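Agarase (Pseudoalteromonas fuliginea, PDB 6XJ9) probably hydrolyses agarose as a family 50 glycoside hydrolase from a marine bacterium. Local coordinates at residues A[677-682]-A[720-725]; A[156-161]-A[384-389]; A[500-505]-A[612-617]. All coordinates share one frame; numbering follows the deposited sequence.

Interactions 1 and 2 are neighbours, their centres about 11 Å apart, and they touch directly: Ser159 OG of interaction 2 makes a probable hydrogen bond of 3.0 Å to Phe679 O of interaction 1, and the side chain of Leu157 packs against the backbone oxygens of Ile722 and Thr723. Interaction 2 sets a loop of the CBM-like domain against the rest of the chain, and interaction 1 lies directly beside that junction. Interaction 3 lies on the opposite side of the chain's centre, a pairing of two parallel strands. Its centre is about 32 Å from that of interaction 1, with about 15 Å between nearest atoms, and about 35 Å from that of interaction 2.

Interaction 1 (A[677-682]-A[720-725]); sequences GLFHPG and SPITGR
Ile722 meets Phe679 and Leu678 with different parts of its side chain. Its CD1 methyl comes within 3.3 Å of Phe679 CE2, a tight apolar approach, while Ile722 CG1 sits 3.5 Å from Phe679 CD2. The end of the isoleucine therefore meets the ring obliquely. Leu678 arrives at the branch point instead: its CD2 methyl is 3.7 Å from Ile722 CB, and its other methyl, CD1, faces the backbone at 4.0 Å from Ser720 O. CG1 of Ile722, anti to the backbone N (chi1 -175°), carries CD1 across to the other loop, where it also lies 3.6 Å from Gly677 O.

Polar contact between the loops runs through a water. It accepts from Phe679 N at 2.8 Å and donates to Ile722 O at 3.1 Å, so the two backbones are tied without bonding directly.

These loops follow strands 664-666 and 709-714, which are parallel neighbours in the sheet of what is probably the (beta/alpha)8 barrel of family 50 agarases. The contact thus joins two loops at the C-terminal ends of adjacent barrel strands.

Further out, a type I beta turn from Pro721 to Gly724 presents Ile722, closed by Gly724 N bonding to Pro721 O at 3.1 Å. Thr723 OG1 and Gly724 O both bond to Thr315 OG1, and Thr723 O takes a hydrogen bond from Arg360. On the other loop, Asn229 ND2 bonds to Gly677 O, and Gly682 N donates to His680 ND1 from 21° out of the ring plane.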
loop_
_atom_site.group_PDB
_atom_site.type_symbol
_atom_site.label_atom_id
_atom_site.label_comp_id
_atom_site.label_asym_id
_atom_site.label_seq_id
_atom_site.Cartn_x
_atom_site.Cartn_y
_atom_site.Cartn_z
ATOM N N GLY A 677 -3.417 -13.324 -5.367
ATOM C CA GLY A 677 -4.077 -14.620 -5.326
ATOM C C GLY A 677 -4.016 -15.340 -6.668
ATOM O O GLY A 677 -4.649 -16.381 -6.841
ATOM N N LEU A 678 -3.268 -14.773 -7.627
ATOM C CA LEU A 678 -2.993 -15.464 -8.875
ATOM C C LEU A 678 -1.712 -16.278 -8.722
ATOM O O LEU A 678 -0.876 -15.974 -7.875
ATOM C CB LEU A 678 -2.872 -14.462 -10.030
ATOM C CG LEU A 678 -4.150 -13.689 -10.383
ATOM C CD1 LEU A 678 -4.013 -13.031 -11.746
ATOM C CD2 LEU A 678 -5.366 -14.605 -10.377
ATOM N N PHE A 679 -1.558 -17.291 -9.578
ATOM C CA PHE A 679 -0.478 -18.265 -9.454
ATOM C C PHE A 679 0.765 -17.841 -10.230
ATOM O O PHE A 679 1.762 -18.565 -10.229
ATOM C CB PHE A 679 -0.959 -19.637 -9.928
ATOM C CG PHE A 679 -2.142 -20.115 -9.131
ATOM C CD1 PHE A 679 -2.057 -20.222 -7.750
ATOM C CD2 PHE A 679 -3.354 -20.381 -9.752
ATOM C CE1 PHE A 679 -3.153 -20.625 -7.004
ATOM C CE2 PHE A 679 -4.443 -20.799 -9.005
ATOM C CZ PHE A 679 -4.341 -20.921 -7.636
ATOM N N HIS A 680 0.690 -16.675 -10.888
ATOM C CA HIS A 680 1.798 -16.162 -11.674
ATOM C C HIS A 680 1.799 -14.644 -11.556
ATOM O O HIS A 680 0.829 -13.987 -11.945
ATOM C CB HIS A 680 1.671 -16.626 -13.132
ATOM C CG HIS A 680 2.939 -16.559 -13.917
ATOM N ND1 HIS A 680 3.826 -15.504 -13.806
ATOM C CD2 HIS A 680 3.450 -17.386 -14.850
ATOM C CE1 HIS A 680 4.843 -15.701 -14.622
ATOM N NE2 HIS A 680 4.640 -16.854 -15.257
ATOM N N PRO A 681 2.851 -14.044 -10.956
ATOM C CA PRO A 681 2.936 -12.589 -10.866
ATOM C C PRO A 681 3.142 -11.950 -12.239
ATOM O O PRO A 681 2.794 -10.788 -12.436
ATOM C CB PRO A 681 4.111 -12.340 -9.908
ATOM C CG PRO A 681 4.949 -13.597 -9.987
ATOM C CD PRO A 681 3.997 -14.726 -10.330
ATOM N N GLY A 682 3.676 -12.717 -13.195
ATOM C CA GLY A 682 3.884 -12.194 -14.538
ATOM C C GLY A 682 5.365 -12.111 -14.897
ATOM O O GLY A 682 6.149 -12.986 -14.535
ATOM N N SER A 720 -5.458 -11.591 -16.102
ATOM C CA SER A 720 -5.671 -12.776 -16.913
ATOM C C SER A 720 -6.468 -13.775 -16.076
ATOM O O SER A 720 -6.382 -13.721 -14.854
ATOM C CB SER A 720 -4.357 -13.360 -17.348
ATOM O OG SER A 720 -3.830 -12.631 -18.450
ATOM N N PRO A 721 -7.289 -14.675 -16.679
ATOM C CA PRO A 721 -7.938 -15.738 -15.913
ATOM C C PRO A 721 -6.917 -16.476 -15.059
ATOM O O PRO A 721 -5.770 -16.666 -15.470
ATOM C CB PRO A 721 -8.523 -16.657 -16.987
ATOM C CG PRO A 721 -8.800 -15.700 -18.138
ATOM C CD PRO A 721 -7.650 -14.708 -18.104
ATOM N N ILE A 722 -7.348 -16.882 -13.864
ATOM C CA ILE A 722 -6.460 -17.578 -12.948
ATOM C C ILE A 722 -6.032 -18.916 -13.553
ATOM O O ILE A 722 -4.952 -19.406 -13.236
ATOM C CB ILE A 722 -7.101 -17.715 -11.549
ATOM C CG1 ILE A 722 -6.152 -18.343 -10.526
ATOM C CG2 ILE A 722 -8.426 -18.450 -11.621
ATOM C CD1 ILE A 722 -6.676 -18.330 -9.100
ATOM N N THR A 723 -6.867 -19.479 -14.441
ATOM C CA THR A 723 -6.604 -20.772 -15.054
ATOM C C THR A 723 -6.085 -20.626 -16.485
ATOM O O THR A 723 -6.098 -21.579 -17.268
ATOM C CB THR A 723 -7.862 -21.639 -15.009
ATOM O OG1 THR A 723 -8.880 -20.784 -15.526
ATOM C CG2 THR A 723 -8.205 -22.080 -13.600
ATOM N N GLY A 724 -5.620 -19.421 -16.818
ATOM C CA GLY A 724 -4.973 -19.191 -18.097
ATOM C C GLY A 724 -5.935 -18.584 -19.110
ATOM O O GLY A 724 -7.069 -19.031 -19.241
ATOM N N ARG A 725 -5.482 -17.538 -19.806
ATOM C CA ARG A 725 -6.197 -17.112 -20.996
ATOM C C ARG A 725 -6.196 -18.273 -21.996
ATOM O O ARG A 725 -5.212 -19.002 -22.081
ATOM C CB ARG A 725 -5.625 -15.804 -21.546
ATOM C CG ARG A 725 -4.306 -15.964 -22.279
ATOM C CD ARG A 725 -3.805 -14.635 -22.786
ATOM N NE ARG A 725 -2.631 -14.796 -23.631
ATOM C CZ ARG A 725 -1.950 -13.776 -24.137
ATOM N NH1 ARG A 725 -2.326 -12.534 -23.877
ATOM N NH2 ARG A 725 -0.896 -13.997 -24.896
HETATM O O HOH W 1 -2.983 -17.328 -12.001
#

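Interaction 2 (A[156-161]-A[384-389]); sequences GLRSNP and AHSGPL
Arg158 is brought to Ser386 by an extended start and a bent middle: CG is anti to the backbone N (chi1 -175°), and bends at chi2 and chi3 (136° and -71°) then swing the guanidinium across. Its NH2 ends 3.8 Å from Ser386 OG, which lies at the edge of the guanidinium in its plane, too far for a hydrogen bond. The serine hydroxyl is instead engaged by its neighbour, with OG and His385 ND1 2.9 Å apart in a hydrogen bond.

Beside this pair the backbones come close, Gly156 CA and Gly387 CA lying 3.8 Å apart. The proline ring adds its CD carbon, with Pro388 CD 3.6 Å from Gly156 N. A side chain on either glycine would be crowded here.

The contact sets a loop of the CBM-like domain against the loop between strands 378-381 and 392-395. His385 also meets Tyr727 edge-to-face.

The contact therefore rests on van der Waals packing, without a direct hydrogen bond or salt bridge between the segments. Ser386 offers no charge to Arg158, whose nearby acids, Asp728 and Glu730, form long, weak ion pairs with it and probably compensate it only loosely.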
loop_
_atom_site.group_PDB
_atom_site.type_symbol
_atom_site.label_atom_id
_atom_site.label_comp_id
_atom_site.label_asym_id
_atom_site.label_seq_id
_atom_site.Cartn_x
_atom_site.Cartn_y
_atom_site.Cartn_z
ATOM N N GLY A 156 -2.588 -26.479 -18.557
ATOM C CA GLY A 156 -2.987 -25.324 -19.340
ATOM C C GLY A 156 -2.811 -24.011 -18.577
ATOM O O GLY A 156 -3.291 -22.975 -19.024
ATOM N N LEU A 157 -2.133 -24.072 -17.425
ATOM C CA LEU A 157 -1.767 -22.894 -16.659
ATOM C C LEU A 157 -0.278 -22.628 -16.857
ATOM O O LEU A 157 0.534 -23.520 -16.621
ATOM C CB LEU A 157 -2.046 -23.159 -15.175
ATOM C CG LEU A 157 -3.478 -22.924 -14.691
ATOM C CD1 LEU A 157 -4.389 -24.092 -15.044
ATOM C CD2 LEU A 157 -3.489 -22.694 -13.186
ATOM N N ARG A 158 0.083 -21.392 -17.236
ATOM C CA ARG A 158 1.492 -21.065 -17.424
ATOM C C ARG A 158 2.263 -21.387 -16.141
ATOM O O ARG A 158 3.317 -22.013 -16.198
ATOM C CB ARG A 158 1.696 -19.625 -17.911
ATOM C CG ARG A 158 3.148 -19.280 -18.233
ATOM C CD ARG A 158 3.321 -18.505 -19.528
ATOM N NE ARG A 158 3.057 -19.350 -20.685
ATOM C CZ ARG A 158 2.549 -18.940 -21.845
ATOM N NH1 ARG A 158 2.231 -17.672 -22.027
ATOM N NH2 ARG A 158 2.350 -19.807 -22.822
ATOM N N SER A 159 1.705 -20.979 -14.997
ATOM C CA SER A 159 2.223 -21.365 -13.695
ATOM C C SER A 159 1.107 -21.971 -12.846
ATOM O O SER A 159 0.019 -21.400 -12.734
ATOM C CB SER A 159 2.871 -20.199 -13.012
ATOM O OG SER A 159 3.398 -20.584 -11.753
ATOM N N ASN A 160 1.407 -23.135 -12.249
ATOM C CA ASN A 160 0.459 -23.963 -11.519
ATOM C C ASN A 160 0.373 -23.518 -10.058
ATOM O O ASN A 160 1.279 -22.870 -9.543
ATOM C CB ASN A 160 0.922 -25.428 -11.501
ATOM C CG ASN A 160 0.439 -26.279 -12.656
ATOM O OD1 ASN A 160 -0.475 -25.912 -13.387
ATOM N ND2 ASN A 160 1.019 -27.461 -12.795
ATOM N N PRO A 161 -0.687 -23.903 -9.306
ATOM C CA PRO A 161 -0.659 -23.799 -7.845
ATOM C C PRO A 161 0.510 -24.630 -7.323
ATOM O O PRO A 161 0.959 -25.557 -7.991
ATOM C CB PRO A 161 -1.937 -24.538 -7.404
ATOM C CG PRO A 161 -2.856 -24.452 -8.608
ATOM C CD PRO A 161 -1.931 -24.515 -9.805
ATOM N N ALA A 384 -5.803 -23.242 -29.697
ATOM C CA ALA A 384 -5.189 -23.036 -28.392
ATOM C C ALA A 384 -3.858 -23.781 -28.316
ATOM O O ALA A 384 -3.695 -24.823 -28.943
ATOM C CB ALA A 384 -6.141 -23.472 -27.299
ATOM N N HIS A 385 -2.909 -23.248 -27.533
ATOM C CA HIS A 385 -1.641 -23.940 -27.345
ATOM C C HIS A 385 -1.171 -23.881 -25.890
ATOM O O HIS A 385 -1.794 -23.238 -25.046
ATOM C CB HIS A 385 -0.605 -23.524 -28.410
ATOM C CG HIS A 385 -0.009 -22.168 -28.228
ATOM N ND1 HIS A 385 1.124 -21.956 -27.463
ATOM C CD2 HIS A 385 -0.364 -20.962 -28.725
ATOM C CE1 HIS A 385 1.436 -20.676 -27.481
ATOM N NE2 HIS A 385 0.538 -20.043 -28.251
ATOM N N SER A 386 -0.085 -24.613 -25.614
ATOM C CA SER A 386 0.557 -24.730 -24.311
ATOM C C SER A 386 -0.423 -25.251 -23.264
ATOM O O SER A 386 -0.366 -24.851 -22.104
ATOM C CB SER A 386 1.204 -23.442 -23.886
ATOM O OG SER A 386 2.092 -22.993 -24.895
ATOM N N GLY A 387 -1.303 -26.163 -23.691
ATOM C CA GLY A 387 -2.257 -26.786 -22.794
ATOM C C GLY A 387 -2.686 -28.160 -23.300
ATOM O O GLY A 387 -2.252 -28.602 -24.359
ATOM N N PRO A 388 -3.550 -28.878 -22.548
ATOM C CA PRO A 388 -4.100 -30.155 -23.012
ATOM C C PRO A 388 -5.059 -30.111 -24.207
ATOM O O PRO A 388 -5.368 -31.159 -24.771
ATOM C CB PRO A 388 -4.801 -30.713 -21.757
ATOM C CG PRO A 388 -5.143 -29.481 -20.938
ATOM C CD PRO A 388 -3.999 -28.520 -21.192
ATOM N N LEU A 389 -5.517 -28.914 -24.606
ATOM C CA LEU A 389 -6.506 -28.808 -25.673
ATOM C C LEU A 389 -5.984 -27.950 -26.822
ATOM O O LEU A 389 -5.309 -26.951 -26.594
ATOM C CB LEU A 389 -7.800 -28.211 -25.107
ATOM C CG LEU A 389 -8.425 -28.988 -23.951
ATOM C CD1 LEU A 389 -9.556 -28.189 -23.333
ATOM C CD2 LEU A 389 -8.925 -30.348 -24.425
#

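Interaction 3 (A[500-505]-A[612-617]); sequences WAVGVF and NHMYLG
Strand 501-506 and the short, weakly bonded strand at about 614-615 run parallel, their touching parts 21° apart, with Val504 gripped from both its polar backbone atoms: Val504 N donates to Met614 O at 3.0 Å, and Val504 O accepts from Leu616 N at 2.9 Å. This is the pairing of successive parallel strands expected in a (beta/alpha)8 barrel, probably the catalytic fold here. Helix 584-609, in the long connection between them, packs on Val504 and Tyr615, while strand 449-453 pairs with the other edge of 501-506. Toward the start of the strands, direct pairing gives way to a water that donates to Val502 O at 2.7 Å and accepts from Met614 N at 2.9 Å.

Leu616 makes the chief side-chain contact. Its CD1 methyl sits over the centre of the Phe505 ring, 3.9 Å from the centroid and only 8° off the normal, a well-directed CH-pi contact. Leu616 CB lies over the same face, displaced to one side, 3.6 Å from Phe505 CD1. The ring also takes part in a cation-pi contact with Arg619. Replacing Phe505 by an alanine would probably leave the Leu616 methyl without the aromatic surface it rests on and Arg619 without its cation-pi partner. Leu616 CD1 lies close over the backbone of Gly503 too, where a beta carbon would clash with it.

Val502 and Met614 lie side by side; a bend at the end of the methionine (chi3 -67°) carries its CE close to Val502 O and to 3.9 Å from Val502 CG1. His613 is fixed by NE2, which hydrogen-bonds to Ser498 O, and its ring stands edge-to-face with Tyr280. The imidazole's CD2 corner meets the strand, Ala501 O lying in the ring plane 3.2 Å from His613 CD2.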
loop_
_atom_site.group_PDB
_atom_site.type_symbol
_atom_site.label_atom_id
_atom_site.label_comp_id
_atom_site.label_asym_id
_atom_site.label_seq_id
_atom_site.Cartn_x
_atom_site.Cartn_y
_atom_site.Cartn_z
ATOM N N TRP A 500 -10.492 11.986 -31.732
ATOM C CA TRP A 500 -10.293 11.295 -30.467
ATOM C C TRP A 500 -9.305 10.141 -30.628
ATOM O O TRP A 500 -8.824 9.601 -29.635
ATOM C CB TRP A 500 -11.639 10.814 -29.913
ATOM C CG TRP A 500 -12.477 11.971 -29.477
ATOM C CD1 TRP A 500 -13.392 12.659 -30.221
ATOM C CD2 TRP A 500 -12.417 12.625 -28.203
ATOM N NE1 TRP A 500 -13.930 13.681 -29.485
ATOM C CE2 TRP A 500 -13.342 13.692 -28.245
ATOM C CE3 TRP A 500 -11.667 12.416 -27.034
ATOM C CZ2 TRP A 500 -13.545 14.539 -27.159
ATOM C CZ3 TRP A 500 -11.872 13.257 -25.962
ATOM C CH2 TRP A 500 -12.797 14.304 -26.025
ATOM N N ALA A 501 -9.013 9.778 -31.879
ATOM C CA ALA A 501 -8.067 8.709 -32.170
ATOM C C ALA A 501 -6.659 9.291 -32.207
ATOM O O ALA A 501 -6.292 9.984 -33.148
ATOM C CB ALA A 501 -8.437 8.009 -33.463
ATOM N N VAL A 502 -5.869 8.993 -31.171
ATOM C CA VAL A 502 -4.521 9.528 -31.065
ATOM C C VAL A 502 -3.657 9.071 -32.239
ATOM O O VAL A 502 -2.873 9.863 -32.756
ATOM C CB VAL A 502 -3.883 9.191 -29.704
ATOM C CG1 VAL A 502 -2.518 9.842 -29.540
ATOM C CG2 VAL A 502 -4.790 9.574 -28.547
ATOM N N GLY A 503 -3.754 7.788 -32.613
ATOM C CA GLY A 503 -2.919 7.202 -33.653
ATOM C C GLY A 503 -3.239 5.717 -33.868
ATOM O O GLY A 503 -4.127 5.177 -33.207
ATOM N N VAL A 504 -2.503 5.086 -34.790
ATOM C CA VAL A 504 -2.714 3.702 -35.197
ATOM C C VAL A 504 -1.416 2.905 -35.032
ATOM O O VAL A 504 -0.379 3.237 -35.597
ATOM C CB VAL A 504 -3.237 3.619 -36.649
ATOM C CG1 VAL A 504 -3.599 2.197 -37.055
ATOM C CG2 VAL A 504 -4.430 4.547 -36.869
ATOM N N PHE A 505 -1.510 1.811 -34.280
ATOM C CA PHE A 505 -0.478 0.790 -34.277
ATOM C C PHE A 505 -0.853 -0.241 -35.334
ATOM O O PHE A 505 -2.004 -0.666 -35.407
ATOM C CB PHE A 505 -0.415 0.101 -32.915
ATOM C CG PHE A 505 -0.073 0.954 -31.720
ATOM C CD1 PHE A 505 1.230 1.379 -31.488
ATOM C CD2 PHE A 505 -1.045 1.258 -30.772
ATOM C CE1 PHE A 505 1.531 2.140 -30.367
ATOM C CE2 PHE A 505 -0.735 1.987 -29.637
ATOM C CZ PHE A 505 0.556 2.427 -29.429
ATOM N N ASN A 612 -4.704 11.964 -41.655
ATOM C CA ASN A 612 -4.706 13.018 -40.655
ATOM C C ASN A 612 -4.175 12.491 -39.322
ATOM O O ASN A 612 -4.012 13.263 -38.385
ATOM C CB ASN A 612 -6.081 13.677 -40.468
ATOM C CG ASN A 612 -6.678 14.233 -41.749
ATOM O OD1 ASN A 612 -7.875 14.072 -42.009
ATOM N ND2 ASN A 612 -5.850 14.855 -42.565
ATOM N N HIS A 613 -3.914 11.181 -39.247
ATOM C CA HIS A 613 -3.686 10.506 -37.974
ATOM C C HIS A 613 -2.271 9.939 -37.913
ATOM O O HIS A 613 -1.744 9.495 -38.924
ATOM C CB HIS A 613 -4.673 9.351 -37.816
ATOM C CG HIS A 613 -6.046 9.821 -37.506
ATOM N ND1 HIS A 613 -6.941 10.159 -38.503
ATOM C CD2 HIS A 613 -6.671 10.028 -36.328
ATOM C CE1 HIS A 613 -8.071 10.544 -37.956
ATOM N NE2 HIS A 613 -7.932 10.478 -36.621
ATOM N N MET A 614 -1.684 9.921 -36.709
ATOM C CA MET A 614 -0.305 9.481 -36.558
ATOM C C MET A 614 -0.216 7.973 -36.760
ATOM O O MET A 614 -1.085 7.229 -36.312
ATOM C CB MET A 614 0.233 9.820 -35.167
ATOM C CG MET A 614 0.466 11.306 -34.977
ATOM S SD MET A 614 1.284 11.606 -33.405
ATOM C CE MET A 614 0.005 11.140 -32.239
ATOM N N TYR A 615 0.869 7.553 -37.419
ATOM C CA TYR A 615 1.235 6.156 -37.570
ATOM C C TYR A 615 2.313 5.845 -36.536
ATOM O O TYR A 615 3.356 6.493 -36.526
ATOM C CB TYR A 615 1.696 5.911 -39.010
ATOM C CG TYR A 615 2.370 4.585 -39.254
ATOM C CD1 TYR A 615 1.931 3.433 -38.624
ATOM C CD2 TYR A 615 3.425 4.486 -40.153
ATOM C CE1 TYR A 615 2.533 2.209 -38.861
ATOM C CE2 TYR A 615 4.038 3.272 -40.403
ATOM C CZ TYR A 615 3.591 2.134 -39.755
ATOM O OH TYR A 615 4.200 0.935 -39.986
ATOM N N LEU A 616 2.039 4.861 -35.672
ATOM C CA LEU A 616 2.777 4.663 -34.435
ATOM C C LEU A 616 3.672 3.432 -34.516
ATOM O O LEU A 616 4.156 2.958 -33.483
ATOM C CB LEU A 616 1.777 4.490 -33.286
ATOM C CG LEU A 616 0.791 5.638 -33.108
ATOM C CD1 LEU A 616 -0.273 5.244 -32.091
ATOM C CD2 LEU A 616 1.521 6.905 -32.661
ATOM N N GLY A 617 3.881 2.913 -35.732
ATOM C CA GLY A 617 4.820 1.813 -35.904
ATOM C C GLY A 617 4.225 0.464 -35.524
ATOM O O GLY A 617 3.013 0.276 -35.612
HETATM O O HOH W 2 -3.223 11.523 -34.883
#